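PDB 3A8P: Rho guanine nucleotide exchange factor TIAM2 from Mus musculus, which activates the GTPase Rac1 as a guanine nucleotide exchange factor, using its PHCCEx domain, the part in this chain, to bind membranes and proteins. Local coordinates for residues Leu22-Lys27 against Cys98-Leu103; Cys49-Tyr54 against Cys70-Glu75; Asp76-Ser81 against Met198-Ala203. All coordinates share one frame; numbering follows the deposited sequence.

Contact 1: residues Leu22-Lys27 against Cys98-Leu103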
loop_
_atom_site.group_PDB
_atom_site.type_symbol
_atom_site.label_atom_id
_atom_site.label_comp_id
_atom_site.label_asym_id
_atom_site.label_seq_id
_atom_site.Cartn_x
_atom_site.Cartn_y
_atom_site.Cartn_z
ATOM N N LEU A 22 -4.790 -5.061 -11.502
ATOM C CA LEU A 22 -4.423 -3.812 -12.163
ATOM C C LEU A 22 -2.934 -3.619 -12.441
ATOM O O LEU A 22 -2.546 -3.239 -13.547
ATOM C CB LEU A 22 -4.934 -2.628 -11.333
ATOM C CG LEU A 22 -4.708 -1.224 -11.893
ATOM C CD1 LEU A 22 -5.411 -1.098 -13.235
ATOM C CD2 LEU A 22 -5.237 -0.187 -10.915
ATOM N N VAL A 23 -2.106 -3.860 -11.436
ATOM C CA VAL A 23 -0.671 -3.685 -11.580
ATOM C C VAL A 23 0.076 -4.886 -11.019
ATOM O O VAL A 23 -0.362 -5.501 -10.045
ATOM C CB VAL A 23 -0.184 -2.420 -10.823
ATOM C CG1 VAL A 23 1.330 -2.297 -10.930
ATOM C CG2 VAL A 23 -0.858 -1.171 -11.391
ATOM N N THR A 24 1.204 -5.218 -11.640
ATOM C CA THR A 24 2.021 -6.329 -11.179
ATOM C C THR A 24 3.504 -6.001 -11.335
ATOM O O THR A 24 3.887 -5.179 -12.164
ATOM C CB THR A 24 1.713 -7.628 -11.953
ATOM O OG1 THR A 24 2.449 -8.707 -11.364
ATOM C CG2 THR A 24 2.112 -7.497 -13.420
ATOM N N LEU A 25 4.331 -6.653 -10.527
ATOM C CA LEU A 25 5.772 -6.439 -10.549
ATOM C C LEU A 25 6.443 -7.475 -11.448
ATOM O O LEU A 25 6.511 -8.655 -11.105
ATOM C CB LEU A 25 6.320 -6.546 -9.126
ATOM C CG LEU A 25 7.795 -6.243 -8.872
ATOM C CD1 LEU A 25 8.093 -4.797 -9.234
ATOM C CD2 LEU A 25 8.113 -6.499 -7.410
ATOM N N GLN A 26 6.930 -7.031 -12.601
ATOM C CA GLN A 26 7.591 -7.929 -13.545
ATOM C C GLN A 26 9.094 -8.045 -13.297
ATOM O O GLN A 26 9.672 -7.249 -12.553
ATOM C CB GLN A 26 7.346 -7.453 -14.977
ATOM C CG GLN A 26 5.888 -7.505 -15.393
ATOM C CD GLN A 26 5.295 -8.902 -15.298
ATOM O OE1 GLN A 26 5.243 -9.494 -14.220
ATOM N NE2 GLN A 26 4.845 -9.434 -16.429
ATOM N N LYS A 27 9.716 -9.049 -13.917
ATOM C CA LYS A 27 11.153 -9.259 -13.774
ATOM C C LYS A 27 11.818 -7.910 -13.982
ATOM O O LYS A 27 11.268 -7.054 -14.678
ATOM C CB LYS A 27 11.667 -10.260 -14.814
ATOM C CG LYS A 27 11.211 -11.696 -14.583
ATOM C CD LYS A 27 11.588 -12.181 -13.186
ATOM C CE LYS A 27 13.088 -12.089 -12.946
ATOM N NZ LYS A 27 13.456 -12.476 -11.557
ATOM N N CYS A 98 3.936 -6.864 -2.196
ATOM C CA CYS A 98 4.799 -7.425 -3.231
ATOM C C CYS A 98 4.859 -6.618 -4.523
ATOM O O CYS A 98 5.543 -7.009 -5.464
ATOM C CB CYS A 98 4.353 -8.855 -3.555
ATOM S SG CYS A 98 4.313 -9.954 -2.119
ATOM N N GLY A 99 4.147 -5.498 -4.576
ATOM C CA GLY A 99 4.166 -4.696 -5.785
ATOM C C GLY A 99 2.933 -4.922 -6.634
ATOM O O GLY A 99 2.835 -4.429 -7.757
ATOM N N ASP A 100 1.979 -5.672 -6.102
ATOM C CA ASP A 100 0.746 -5.937 -6.839
ATOM C C ASP A 100 -0.384 -5.011 -6.392
ATOM O O ASP A 100 -0.494 -4.663 -5.213
ATOM C CB ASP A 100 0.319 -7.396 -6.655
ATOM C CG ASP A 100 1.381 -8.376 -7.115
ATOM O OD1 ASP A 100 1.710 -8.374 -8.323
ATOM O OD2 ASP A 100 1.891 -9.141 -6.260
ATOM N N VAL A 101 -1.213 -4.610 -7.352
ATOM C CA VAL A 101 -2.354 -3.744 -7.084
ATOM C C VAL A 101 -3.597 -4.413 -7.678
ATOM O O VAL A 101 -3.556 -4.937 -8.794
ATOM C CB VAL A 101 -2.159 -2.343 -7.707
ATOM C CG1 VAL A 101 -3.336 -1.443 -7.361
ATOM C CG2 VAL A 101 -0.854 -1.725 -7.188
ATOM N N TYR A 102 -4.687 -4.398 -6.917
ATOM C CA TYR A 102 -5.935 -5.029 -7.339
ATOM C C TYR A 102 -7.141 -4.121 -7.149
ATOM O O TYR A 102 -7.165 -3.280 -6.252
ATOM C CB TYR A 102 -6.176 -6.300 -6.521
ATOM C CG TYR A 102 -5.036 -7.290 -6.557
ATOM C CD1 TYR A 102 -4.933 -8.229 -7.582
ATOM C CD2 TYR A 102 -4.053 -7.274 -5.574
ATOM C CE1 TYR A 102 -3.874 -9.134 -7.624
ATOM C CE2 TYR A 102 -2.992 -8.165 -5.609
ATOM C CZ TYR A 102 -2.907 -9.094 -6.635
ATOM O OH TYR A 102 -1.845 -9.970 -6.668
ATOM N N LEU A 103 -8.143 -4.310 -7.998
ATOM C CA LEU A 103 -9.374 -3.553 -7.908
ATOM C C LEU A 103 -10.486 -4.506 -7.497
ATOM O O LEU A 103 -10.478 -5.679 -7.874
ATOM C CB LEU A 103 -9.719 -2.911 -9.250
ATOM C CG LEU A 103 -8.839 -1.733 -9.674
ATOM C CD1 LEU A 103 -9.351 -1.186 -11.000
ATOM C CD2 LEU A 103 -8.852 -0.648 -8.605
#

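Contact 2: residues Cys49-Tyr54 against Cys70-Glu75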
loop_
_atom_site.group_PDB
_atom_site.type_symbol
_atom_site.label_atom_id
_atom_site.label_comp_id
_atom_site.label_asym_id
_atom_site.label_seq_id
_atom_site.Cartn_x
_atom_site.Cartn_y
_atom_site.Cartn_z
ATOM N N CYS A 49 -5.287 -13.338 7.021
ATOM C CA CYS A 49 -5.009 -12.248 6.088
ATOM C C CYS A 49 -5.044 -12.763 4.666
ATOM O O CYS A 49 -4.419 -12.191 3.773
ATOM C CB CYS A 49 -3.643 -11.623 6.352
ATOM S SG CYS A 49 -3.699 -10.253 7.495
ATOM N N THR A 50 -5.773 -13.853 4.461
ATOM C CA THR A 50 -5.876 -14.457 3.145
ATOM C C THR A 50 -7.273 -14.281 2.552
ATOM O O THR A 50 -8.281 -14.555 3.207
ATOM C CB THR A 50 -5.559 -15.979 3.208
ATOM O OG1 THR A 50 -4.246 -16.175 3.747
ATOM C CG2 THR A 50 -5.642 -16.604 1.817
ATOM N N LEU A 51 -7.325 -13.809 1.313
ATOM C CA LEU A 51 -8.591 -13.635 0.621
ATOM C C LEU A 51 -8.722 -14.832 -0.307
ATOM O O LEU A 51 -7.895 -15.020 -1.198
ATOM C CB LEU A 51 -8.599 -12.335 -0.202
ATOM C CG LEU A 51 -8.702 -11.018 0.576
ATOM C CD1 LEU A 51 -8.350 -9.828 -0.329
ATOM C CD2 LEU A 51 -10.124 -10.884 1.134
ATOM N N LEU A 52 -9.746 -15.649 -0.079
ATOM C CA LEU A 52 -10.000 -16.832 -0.899
ATOM C C LEU A 52 -11.124 -16.530 -1.876
ATOM O O LEU A 52 -12.176 -16.026 -1.487
ATOM C CB LEU A 52 -10.390 -18.011 -0.014
ATOM C CG LEU A 52 -9.354 -18.364 1.053
ATOM C CD1 LEU A 52 -9.916 -19.425 1.983
ATOM C CD2 LEU A 52 -8.073 -18.849 0.374
ATOM N N PHE A 53 -10.896 -16.841 -3.144
ATOM C CA PHE A 53 -11.881 -16.586 -4.185
ATOM C C PHE A 53 -12.565 -17.872 -4.634
ATOM O O PHE A 53 -11.905 -18.817 -5.045
ATOM C CB PHE A 53 -11.207 -15.925 -5.389
ATOM C CG PHE A 53 -10.659 -14.555 -5.110
ATOM C CD1 PHE A 53 -11.117 -13.452 -5.825
ATOM C CD2 PHE A 53 -9.684 -14.362 -4.137
ATOM C CE1 PHE A 53 -10.613 -12.175 -5.577
ATOM C CE2 PHE A 53 -9.171 -13.083 -3.880
ATOM C CZ PHE A 53 -9.638 -11.990 -4.604
ATOM N N TYR A 54 -13.891 -17.900 -4.550
ATOM C CA TYR A 54 -14.673 -19.062 -4.960
ATOM C C TYR A 54 -15.552 -18.628 -6.122
ATOM O O TYR A 54 -16.106 -17.527 -6.102
ATOM C CB TYR A 54 -15.567 -19.536 -3.814
ATOM C CG TYR A 54 -14.817 -20.022 -2.605
ATOM C CD1 TYR A 54 -14.491 -21.377 -2.455
ATOM C CD2 TYR A 54 -14.433 -19.136 -1.603
ATOM C CE1 TYR A 54 -13.806 -21.829 -1.328
ATOM C CE2 TYR A 54 -13.749 -19.574 -0.481
ATOM C CZ TYR A 54 -13.441 -20.920 -0.347
ATOM O OH TYR A 54 -12.789 -21.348 0.782
ATOM N N CYS A 70 -8.510 -19.316 -6.439
ATOM C CA CYS A 70 -7.269 -18.600 -6.158
ATOM C C CYS A 70 -7.314 -17.911 -4.801
ATOM O O CYS A 70 -8.377 -17.772 -4.191
ATOM C CB CYS A 70 -7.001 -17.559 -7.243
ATOM S SG CYS A 70 -8.317 -16.338 -7.384
ATOM N N ALA A 71 -6.148 -17.471 -4.342
ATOM C CA ALA A 71 -6.035 -16.808 -3.056
ATOM C C ALA A 71 -5.155 -15.572 -3.144
ATOM O O ALA A 71 -4.236 -15.503 -3.956
ATOM C CB ALA A 71 -5.463 -17.777 -2.028
ATOM N N LEU A 72 -5.438 -14.597 -2.295
ATOM C CA LEU A 72 -4.660 -13.371 -2.264
ATOM C C LEU A 72 -4.174 -13.186 -0.823
ATOM O O LEU A 72 -4.979 -13.014 0.095
ATOM C CB LEU A 72 -5.539 -12.200 -2.712
ATOM C CG LEU A 72 -4.872 -10.939 -3.261
ATOM C CD1 LEU A 72 -5.900 -10.143 -4.068
ATOM C CD2 LEU A 72 -4.291 -10.104 -2.116
ATOM N N PHE A 73 -2.860 -13.262 -0.627
ATOM C CA PHE A 73 -2.260 -13.107 0.699
ATOM C C PHE A 73 -2.036 -11.621 0.914
ATOM O O PHE A 73 -1.110 -11.028 0.367
ATOM C CB PHE A 73 -0.954 -13.909 0.759
ATOM C CG PHE A 73 -1.159 -15.379 0.501
ATOM C CD1 PHE A 73 -1.685 -16.204 1.491
ATOM C CD2 PHE A 73 -0.945 -15.914 -0.766
ATOM C CE1 PHE A 73 -2.003 -17.532 1.225
ATOM C CE2 PHE A 73 -1.261 -17.243 -1.039
ATOM C CZ PHE A 73 -1.792 -18.049 -0.040
ATOM N N ALA A 74 -2.905 -11.031 1.724
ATOM C CA ALA A 74 -2.890 -9.599 1.978
ATOM C C ALA A 74 -2.059 -9.060 3.136
ATOM O O ALA A 74 -2.249 -7.908 3.531
ATOM C CB ALA A 74 -4.324 -9.113 2.120
ATOM N N GLU A 75 -1.150 -9.861 3.685
ATOM C CA GLU A 75 -0.325 -9.372 4.789
ATOM C C GLU A 75 0.283 -8.018 4.428
ATOM O O GLU A 75 0.728 -7.814 3.303
ATOM C CB GLU A 75 0.796 -10.369 5.117
ATOM C CG GLU A 75 1.882 -9.789 6.017
ATOM C CD GLU A 75 2.749 -10.854 6.683
ATOM O OE1 GLU A 75 3.028 -11.894 6.040
ATOM O OE2 GLU A 75 3.163 -10.637 7.847
HETATM O O HOH W 1 -1.194 -12.829 4.138
#

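Contact 3: residues Asp76-Ser81 against Met198-Ala203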
loop_
_atom_site.group_PDB
_atom_site.type_symbol
_atom_site.label_atom_id
_atom_site.label_comp_id
_atom_site.label_asym_id
_atom_site.label_seq_id
_atom_site.Cartn_x
_atom_site.Cartn_y
_atom_site.Cartn_z
ATOM N N ASP A 76 0.276 -7.099 5.386
ATOM C CA ASP A 76 0.830 -5.759 5.206
ATOM C C ASP A 76 0.295 -4.972 4.010
ATOM O O ASP A 76 1.029 -4.195 3.399
ATOM C CB ASP A 76 2.363 -5.824 5.121
ATOM C CG ASP A 76 2.997 -6.319 6.411
ATOM O OD1 ASP A 76 2.636 -5.800 7.487
ATOM O OD2 ASP A 76 3.855 -7.223 6.351
ATOM N N SER A 77 -0.981 -5.155 3.688
ATOM C CA SER A 77 -1.577 -4.441 2.562
ATOM C C SER A 77 -2.162 -3.093 2.974
ATOM O O SER A 77 -2.250 -2.772 4.153
ATOM C CB SER A 77 -2.698 -5.276 1.924
ATOM O OG SER A 77 -2.190 -6.452 1.315
ATOM N N ILE A 78 -2.542 -2.312 1.970
ATOM C CA ILE A 78 -3.187 -1.023 2.161
ATOM C C ILE A 78 -4.430 -1.096 1.272
ATOM O O ILE A 78 -4.382 -1.650 0.177
ATOM C CB ILE A 78 -2.293 0.160 1.700
ATOM C CG1 ILE A 78 -1.074 0.286 2.622
ATOM C CG2 ILE A 78 -3.106 1.454 1.721
ATOM C CD1 ILE A 78 -0.066 1.351 2.193
ATOM N N VAL A 79 -5.553 -0.578 1.753
ATOM C CA VAL A 79 -6.776 -0.611 0.964
ATOM C C VAL A 79 -7.274 0.822 0.830
ATOM O O VAL A 79 -7.258 1.587 1.796
ATOM C CB VAL A 79 -7.865 -1.479 1.643
ATOM C CG1 VAL A 79 -8.994 -1.773 0.647
ATOM C CG2 VAL A 79 -7.254 -2.783 2.145
ATOM N N GLN A 80 -7.701 1.188 -0.371
ATOM C CA GLN A 80 -8.183 2.545 -0.620
ATOM C C GLN A 80 -9.435 2.519 -1.476
ATOM O O GLN A 80 -9.518 1.757 -2.441
ATOM C CB GLN A 80 -7.110 3.361 -1.358
ATOM C CG GLN A 80 -5.847 3.687 -0.554
ATOM C CD GLN A 80 -6.123 4.614 0.616
ATOM O OE1 GLN A 80 -6.433 4.166 1.724
ATOM N NE2 GLN A 80 -6.032 5.912 0.373
ATOM N N SER A 81 -10.407 3.355 -1.139
ATOM C CA SER A 81 -11.617 3.418 -1.940
ATOM C C SER A 81 -11.252 4.168 -3.222
ATOM O O SER A 81 -10.331 4.991 -3.231
ATOM C CB SER A 81 -12.715 4.185 -1.203
ATOM O OG SER A 81 -12.349 5.546 -1.028
ATOM N N MET A 198 0.168 2.481 8.778
ATOM C CA MET A 198 -0.103 2.378 10.215
ATOM C C MET A 198 -1.356 3.168 10.593
ATOM O O MET A 198 -2.161 2.714 11.409
ATOM C CB MET A 198 1.087 2.891 11.038
ATOM C CG MET A 198 2.355 2.062 10.901
ATOM S SD MET A 198 2.234 0.402 11.596
ATOM C CE MET A 198 1.683 -0.557 10.159
ATOM N N ARG A 199 -1.527 4.346 10.001
ATOM C CA ARG A 199 -2.699 5.160 10.302
ATOM C C ARG A 199 -3.972 4.520 9.760
ATOM O O ARG A 199 -5.042 4.653 10.364
ATOM C CB ARG A 199 -2.521 6.568 9.743
ATOM C CG ARG A 199 -1.630 7.424 10.626
ATOM C CD ARG A 199 -1.179 8.672 9.922
ATOM N NE ARG A 199 -0.480 9.573 10.834
ATOM C CZ ARG A 199 0.254 10.605 10.434
ATOM N NH1 ARG A 199 0.384 10.854 9.135
ATOM N NH2 ARG A 199 0.850 11.384 11.327
ATOM N N CYS A 200 -3.857 3.823 8.630
ATOM C CA CYS A 200 -5.008 3.142 8.047
ATOM C C CYS A 200 -5.461 2.059 9.016
ATOM O O CYS A 200 -6.656 1.912 9.274
ATOM C CB CYS A 200 -4.651 2.496 6.706
ATOM S SG CYS A 200 -4.485 3.622 5.298
ATOM N N TYR A 201 -4.511 1.294 9.546
ATOM C CA TYR A 201 -4.844 0.230 10.491
ATOM C C TYR A 201 -5.502 0.832 11.735
ATOM O O TYR A 201 -6.562 0.382 12.165
ATOM C CB TYR A 201 -3.591 -0.575 10.879
ATOM C CG TYR A 201 -2.959 -1.357 9.732
ATOM C CD1 TYR A 201 -3.518 -1.338 8.446
ATOM C CD2 TYR A 201 -1.797 -2.105 9.928
ATOM C CE1 TYR A 201 -2.936 -2.037 7.390
ATOM C CE2 TYR A 201 -1.203 -2.815 8.873
ATOM C CZ TYR A 201 -1.777 -2.774 7.610
ATOM O OH TYR A 201 -1.202 -3.465 6.564
ATOM N N LEU A 202 -4.887 1.863 12.300
ATOM C CA LEU A 202 -5.448 2.512 13.482
ATOM C C LEU A 202 -6.862 3.037 13.239
ATOM O O LEU A 202 -7.745 2.866 14.074
ATOM C CB LEU A 202 -4.555 3.672 13.928
ATOM C CG LEU A 202 -3.390 3.319 14.858
ATOM C CD1 LEU A 202 -2.365 4.458 14.871
ATOM C CD2 LEU A 202 -3.931 3.047 16.269
ATOM N N ALA A 203 -7.077 3.681 12.097
ATOM C CA ALA A 203 -8.386 4.230 11.801
ATOM C C ALA A 203 -9.419 3.121 11.681
ATOM O O ALA A 203 -10.530 3.253 12.189
ATOM C CB ALA A 203 -8.344 5.050 10.521
#

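Contact 1: residues Leu22-Lys27 against Cys98-Leu103
Thr-24 holds OG1 anti to its backbone N (chi1 -174°), and Asp-100 holds CG anti to its own carbonyl carbon (chi1 -58°). The two side chains lie side by side and point the same way. Thr-24 OG1 donates to Asp-100 OD1 at 3.1 Å, meeting that oxygen nearly along its C-O axis. The other carboxylate oxygen, OD2, has a partner just beyond the segments. Next to this pair, Val-23 and Val-101 form an antiparallel hydrogen-bonded pair. Their side chains run alongside each other, with Val-23 CB 3.7 Å from Val-101 CB. Val-101 N donates to Val-23 O from above the carbonyl plane, and the N-H points almost straight at the oxygen (169°).

The pairing then breaks step. Val-101 O accepts both Leu-22 N at 3.0 Å and Val-23 N at 3.2 Å, from the same face of its plane. Leu-22 and Val-23 thus oppose one residue, a classic beta bulge. At the other end, Leu-25 CD2 lies 3.3 Å from Cys-98 O. Gly-99 has positive phi here, and a side chain on it would press against Leu-25 CB.

The contact lies in the PH domain sheet, where strand 11-26 pairs with strand 101-105. Strand 30-33 flanks the first and strand 91-95 the second. Helix 236-245 packs against Val-101 and Leu-25.

Contact 2: residues Cys49-Tyr54 against Cys70-Glu75
Phe-53 and Cys-70 form an antiparallel hydrogen-bonded pair with both side chains on the face that also carries Leu-51 and Leu-72. Cys-70 SG sits between its backbone N and carbonyl carbon (chi1 60°). This sets the sulfur 3.5 Å from Phe-53 CB and 4.4 Å from the centroid of the Phe-53 ring, an oblique sulfur-aromatic contact. On the same ring, CE2 reaches Leu-72 CB at 3.9 Å, and the two side chains run at a slant to each other. Leu-51 CB and Leu-72 CB meet at 4.0 Å. An alanine in place of Phe-53 would probably open a gap beside Leu-72 CB and leave Cys-70 SG without its aromatic neighbour.

The other face carries Thr-50, Leu-52, Ala-71 and Phe-73. Thr-50 holds OG1 anti to the carbonyl carbon (chi1 -58°) and CG2 anti to the backbone N, which sets both against CD1 and CE1 of Phe-73. OG1 lies 3.4 Å from Phe-73 CD1. Leu-52 CD2 rests on Ala-71 CB at 3.7 Å.

Leu-51 and Leu-72 exchange two backbone bonds, and Phe-53 N donates to Cys-70 O. Past the strand ends, Ala-74 N donates to Cys-49 O at 2.8 Å. A water accepts from Glu-75 N and weakly donates to that oxygen.

Strands 50-54 and 70-73 are an antiparallel pair of the PH domain sheet, which strand 40-47 continues beyond strand 50-54. Phe-53 makes edge-to-face contacts with Phe-19 and Tyr-42. Helix 109-130 covers Leu-51 through Trp-115 and Cys-49 through Ala-122 and Leu-126.

Contact 3: residues Asp76-Ser81 against Met198-Ala203
Part of the junction between the PH domain and the CC-Ex helices is made by Tyr-201 and Cys-200 of helix 171-206, set against the loop residue Ser-77 and the start of strand 78-81. Tyr-201 OH donates to Ser-77 O at 2.7 Å. It lies in the plane of that carbonyl, on a lone pair, with a C=O...OH angle of 139°. The acceptor in turn sits in the plane of the tyrosine ring, at its edge, 3.4 Å from Tyr-201 CE1.

The same hydroxyl is also hydrogen-bonded to Arg-197 NH1, one helical turn earlier, and that NH1 forms a salt bridge with Asp-76 OD1. The arginine therefore joins the tyrosine hydroxyl to the acid on the loop before the strand, and its positive charge probably polarises the phenol oxygen.

In the PHCCEx module, this helix belongs to the helical CC-Ex part, in which a coiled coil is predicted, and which packs on the PH fold. Asp-76 and Ser-77 lead into strand 78-81, which pairs with strand 91-95 of that fold.

The apolar part of the contact is slight. Ile-78 CG2 approaches Cys-200 SG at 4.4 Å. Helix 109-130 reaches both segments: its His-120 touches Cys-200 and takes a hydrogen bond from Val-79 N, while its Cys-123 meets the Tyr-201 side chain.

In the fold
From the N terminus, segment 22-27 comes first, at the end of strand 11-26. It waits 70 residues for segment 98-103, and contact 1 closes that loop across the PH sheet. Contact 2 is nested inside: segments 49-54 and 70-75 are adjacent strands joined by a loop. Contacts 1 and 2 touch where Tyr-102 CD2 lies 3.7 Å from Leu-72 CD1. Segment 76-81 follows directly after contact 2, so contacts 2 and 3 are in series. Contact 3 closes only at 198-203, after the helices 109-130 and 136-165. It therefore crosses contact 1 and ties the PH sheet to the CC-Ex helices. The centres of contacts 1 and 3 are about 18 Å apart.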